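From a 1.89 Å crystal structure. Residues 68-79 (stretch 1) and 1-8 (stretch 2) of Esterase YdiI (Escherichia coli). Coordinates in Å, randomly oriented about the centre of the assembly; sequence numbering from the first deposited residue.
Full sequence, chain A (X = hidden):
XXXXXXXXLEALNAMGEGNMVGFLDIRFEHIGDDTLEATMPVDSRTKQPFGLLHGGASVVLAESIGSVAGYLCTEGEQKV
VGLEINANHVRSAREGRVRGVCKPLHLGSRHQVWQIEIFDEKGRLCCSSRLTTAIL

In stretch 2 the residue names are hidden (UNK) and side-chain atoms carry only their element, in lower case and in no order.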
# COMPACT_ATOMS: atom_id res chain seq x y z
N VAL A 68 -3.65 -12.25 -5.81
CA VAL A 68 -3.47 -13.22 -6.88
C VAL A 68 -3.63 -14.63 -6.33
O VAL A 68 -4.13 -15.52 -7.02
CB VAL A 68 -2.15 -13.02 -7.68
CG1 VAL A 68 -0.96 -13.57 -6.93
CG2 VAL A 68 -2.26 -13.71 -9.04
N ALA A 69 -3.24 -14.83 -5.07
CA ALA A 69 -3.51 -16.11 -4.41
C ALA A 69 -5.01 -16.34 -4.41
O ALA A 69 -5.48 -17.45 -4.69
CB ALA A 69 -2.98 -16.11 -3.01
N GLY A 70 -5.76 -15.29 -4.09
CA GLY A 70 -7.21 -15.43 -4.04
C GLY A 70 -7.73 -15.80 -5.42
O GLY A 70 -8.55 -16.71 -5.56
N TYR A 71 -7.24 -15.10 -6.43
CA TYR A 71 -7.63 -15.33 -7.82
C TYR A 71 -7.42 -16.79 -8.20
O TYR A 71 -8.29 -17.43 -8.82
CB TYR A 71 -6.82 -14.41 -8.74
CG TYR A 71 -6.92 -14.73 -10.22
CD1 TYR A 71 -8.08 -14.45 -10.94
CD2 TYR A 71 -5.85 -15.29 -10.90
CE1 TYR A 71 -8.17 -14.73 -12.30
CE2 TYR A 71 -5.92 -15.57 -12.26
CZ TYR A 71 -7.08 -15.29 -12.95
OH TYR A 71 -7.15 -15.56 -14.29
N LEU A 72 -6.27 -17.32 -7.80
CA LEU A 72 -5.91 -18.69 -8.12
C LEU A 72 -6.77 -19.69 -7.35
O LEU A 72 -6.76 -20.89 -7.65
CB LEU A 72 -4.41 -18.93 -7.85
CG LEU A 72 -3.38 -18.20 -8.71
CD1 LEU A 72 -1.98 -18.49 -8.21
CD2 LEU A 72 -3.51 -18.60 -10.19
N CYS A 73 -7.50 -19.20 -6.35
CA CYS A 73 -8.46 -20.05 -5.64
C CYS A 73 -9.90 -19.91 -6.17
O CYS A 73 -10.84 -20.43 -5.57
CB CYS A 73 -8.41 -19.80 -4.13
SG CYS A 73 -6.84 -20.36 -3.41
N THR A 74 -10.05 -19.21 -7.29
CA THR A 74 -11.34 -19.20 -7.99
C THR A 74 -11.18 -19.92 -9.31
O THR A 74 -10.09 -20.38 -9.66
CB THR A 74 -11.85 -17.78 -8.24
OG1 THR A 74 -10.92 -17.07 -9.07
CG2 THR A 74 -12.05 -17.02 -6.91
N GLU A 75 -12.26 -20.04 -10.08
CA GLU A 75 -12.15 -20.73 -11.36
C GLU A 75 -12.94 -20.05 -12.46
O GLU A 75 -13.83 -19.24 -12.19
CB GLU A 75 -12.59 -22.18 -11.21
CG GLU A 75 -14.00 -22.35 -10.70
CD GLU A 75 -14.24 -23.77 -10.24
OE1 GLU A 75 -13.61 -24.69 -10.82
OE2 GLU A 75 -15.03 -23.98 -9.30
N GLY A 76 -12.60 -20.39 -13.70
CA GLY A 76 -13.27 -19.83 -14.86
C GLY A 76 -13.27 -18.32 -14.85
O GLY A 76 -12.23 -17.68 -14.66
N GLU A 77 -14.44 -17.72 -15.02
CA GLU A 77 -14.48 -16.27 -15.16
C GLU A 77 -14.71 -15.48 -13.88
O GLU A 77 -14.93 -14.27 -13.92
CB GLU A 77 -15.48 -15.86 -16.21
CG GLU A 77 -14.87 -14.88 -17.16
CD GLU A 77 -13.88 -15.51 -18.11
OE1 GLU A 77 -13.05 -14.76 -18.66
OE2 GLU A 77 -13.93 -16.75 -18.30
N GLN A 78 -14.66 -16.16 -12.75
CA GLN A 78 -14.69 -15.47 -11.47
C GLN A 78 -13.53 -14.48 -11.39
O GLN A 78 -12.44 -14.74 -11.92
CB GLN A 78 -14.59 -16.47 -10.33
CG GLN A 78 -15.76 -17.40 -10.22
CD GLN A 78 -15.69 -18.23 -8.97
OE1 GLN A 78 -14.75 -19.02 -8.79
NE2 GLN A 78 -16.65 -18.05 -8.08
N LYS A 79 -13.77 -13.34 -10.75
CA LYS A 79 -12.71 -12.38 -10.48
C LYS A 79 -12.58 -12.20 -8.98
O LYS A 79 -13.49 -12.52 -8.21
CB LYS A 79 -13.03 -11.02 -11.11
CG LYS A 79 -13.58 -11.05 -12.52
CD LYS A 79 -14.05 -9.64 -12.90
CE LYS A 79 -14.99 -9.64 -14.10
NZ LYS A 79 -14.26 -9.42 -15.38
N UNK A 1 -3.96 -29.44 -2.41
CA UNK A 1 -3.65 -28.04 -2.68
C UNK A 1 -4.91 -27.18 -2.70
O UNK A 1 -5.99 -27.66 -3.04
s UNK A 1 -2.96 -27.75 -6.78
c UNK A 1 -3.77 -28.21 -5.23
c UNK A 1 -2.92 -27.90 -4.01
c UNK A 1 -1.42 -28.66 -6.66
N UNK A 2 -4.77 -25.91 -2.35
CA UNK A 2 -5.92 -25.01 -2.29
C UNK A 2 -6.27 -24.40 -3.65
O UNK A 2 -7.37 -23.87 -3.83
c UNK A 2 -4.55 -22.97 -1.67
c UNK A 2 -5.51 -24.45 0.16
c UNK A 2 -5.71 -23.88 -1.25
c UNK A 2 -4.43 -21.71 -0.82
N UNK A 3 -5.35 -24.45 -4.60
CA UNK A 3 -5.55 -23.77 -5.88
C UNK A 3 -6.59 -24.46 -6.74
O UNK A 3 -6.72 -25.68 -6.72
c UNK A 3 -1.68 -22.20 -4.34
c UNK A 3 -3.07 -23.32 -5.77
c UNK A 3 -3.21 -19.93 -4.04
c UNK A 3 -1.20 -21.17 -3.50
c UNK A 3 -1.96 -24.08 -5.51
n UNK A 3 -1.12 -23.41 -4.66
c UNK A 3 -1.98 -20.06 -3.36
c UNK A 3 -4.23 -23.68 -6.65
c UNK A 3 -3.68 -20.95 -4.87
c UNK A 3 -2.90 -22.10 -5.02
N UNK A 4 -7.34 -23.67 -7.51
CA UNK A 4 -8.28 -24.20 -8.48
C UNK A 4 -7.74 -23.92 -9.88
O UNK A 4 -8.09 -24.60 -10.84
c UNK A 4 -12.65 -23.83 -5.88
c UNK A 4 -9.66 -23.56 -8.31
c UNK A 4 -11.85 -23.44 -7.11
c UNK A 4 -10.39 -23.90 -7.02
n UNK A 4 -14.08 -23.43 -6.04
N UNK A 5 -6.91 -22.89 -9.99
CA UNK A 5 -6.27 -22.56 -11.26
C UNK A 5 -4.85 -23.09 -11.24
O UNK A 5 -4.12 -22.88 -10.27
n UNK A 5 -10.84 -17.37 -12.05
c UNK A 5 -6.23 -21.04 -11.49
c UNK A 5 -7.49 -18.89 -11.88
c UNK A 5 -9.74 -18.01 -12.43
n UNK A 5 -9.64 -18.47 -13.67
n UNK A 5 -8.74 -18.19 -11.57
c UNK A 5 -7.59 -20.37 -11.56
N UNK A 6 -4.46 -23.76 -12.31
CA UNK A 6 -3.08 -24.22 -12.46
C UNK A 6 -2.28 -23.14 -13.17
O UNK A 6 -2.65 -22.71 -14.25
c UNK A 6 -3.77 -26.66 -12.59
c UNK A 6 -3.04 -25.52 -13.27
c UNK A 6 -3.42 -26.70 -11.11
c UNK A 6 -3.21 -28.11 -10.59
n UNK A 6 -4.48 -28.71 -10.10
N UNK A 7 -1.19 -22.70 -12.55
CA UNK A 7 -0.34 -21.70 -13.18
C UNK A 7 1.12 -22.00 -12.91
O UNK A 7 1.48 -22.54 -11.86
c UNK A 7 -0.69 -20.26 -12.69
c UNK A 7 -0.12 -20.00 -11.29
c UNK A 7 -0.73 -17.80 -13.43
c UNK A 7 -0.21 -19.21 -13.69
N UNK A 8 1.97 -21.69 -13.88
CA UNK A 8 3.40 -21.82 -13.67
C UNK A 8 3.93 -20.54 -13.02
O UNK A 8 3.28 -19.48 -13.09
c UNK A 8 4.15 -22.09 -15.00
o UNK A 8 4.11 -20.92 -15.82
c UNK A 8 3.50 -23.27 -15.75
O HOH W 1 -14.26 -20.43 -6.56

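Position 1 carries two carbons, a sulfur and a final carbon in an unbranched row, and it touches nothing on stretch 1. A thioether chain of this kind is methionine, Met1.

Position 2 has four carbons, forked at the first, with one arm two carbons long. One of these carbons lies 3.8 Å from Cys73 SG. The fork at CB identifies Ile2, and the close atom is CD1, the end of the longer arm.

At position 3 a single carbon leads into fused five- and six-membered rings holding eight carbons and one nitrogen. Ring carbons lie 3.7 Å from Leu72 CB and 3.5 Å from Cys73 SG. Only tryptophan has this indole: Trp3, with CE3 as the atom in both approaches. CZ3 reaches Ala69 O at 3.4 Å, at the ring's edge, while the sulfur sits obliquely. NE1 is satisfied elsewhere in the structure.

Position 4 is four carbons in a row ending in nitrogen, 3.4 Å from Glu75 OE2. This is Lys4. Its NZ makes a salt bridge with that carboxylate, though the hydrogen bond within it is weak; a water accepts from NZ and donates to Gln78 OE1.

Position 5 shows three carbons, a nitrogen, then a carbon bearing two more nitrogens, a planar group lying flat on the Tyr71 ring. The guanidinium names Arg5. NE donates to Tyr71 O (2.9 Å), NH1 to Thr74 OG1 (3.0 Å), and both NH1 (3.0 Å) and NH2 (2.9 Å) to Gly76 O.

Position 6 again has four carbons ending in nitrogen, but its CB points away and the side chain makes no contact: Lys6.

Position 7 has four carbons, forked at the first, with one two-carbon arm; a carbon meets Leu72 CD2 at 3.8 Å. It is Ile7, and the touching atom is CG2.

Position 8, one carbon carrying an oxygen and a carbon, is out of reach: Thr8, whose side chain caps the helix that follows.

The rule is to anchor the backbone, then fill the loop. Leu72 O accepts from Lys4 N (2.8 Å) and Arg5 N (3.1 Å), tying the irregular segment to the backbone at Leu72. The Arg5 side chain donates to the carbonyls of Tyr71, in the helix, and Gly76, in the turn, and to the Thr74 hydroxyl; its guanidinium stacks on the Tyr71 ring with one face, planes at 6°, and has Thr74 O and Glu75 C over the opposite face. The type II' turn from Glu75 to Gln78 includes Gly76, whose positive phi suits glycine and whose carbonyl receives two Arg5 donors. Apolar packing around Leu72 and Cys73 completes the contact.

Stretch 2 (1-8) MIWKRKIT
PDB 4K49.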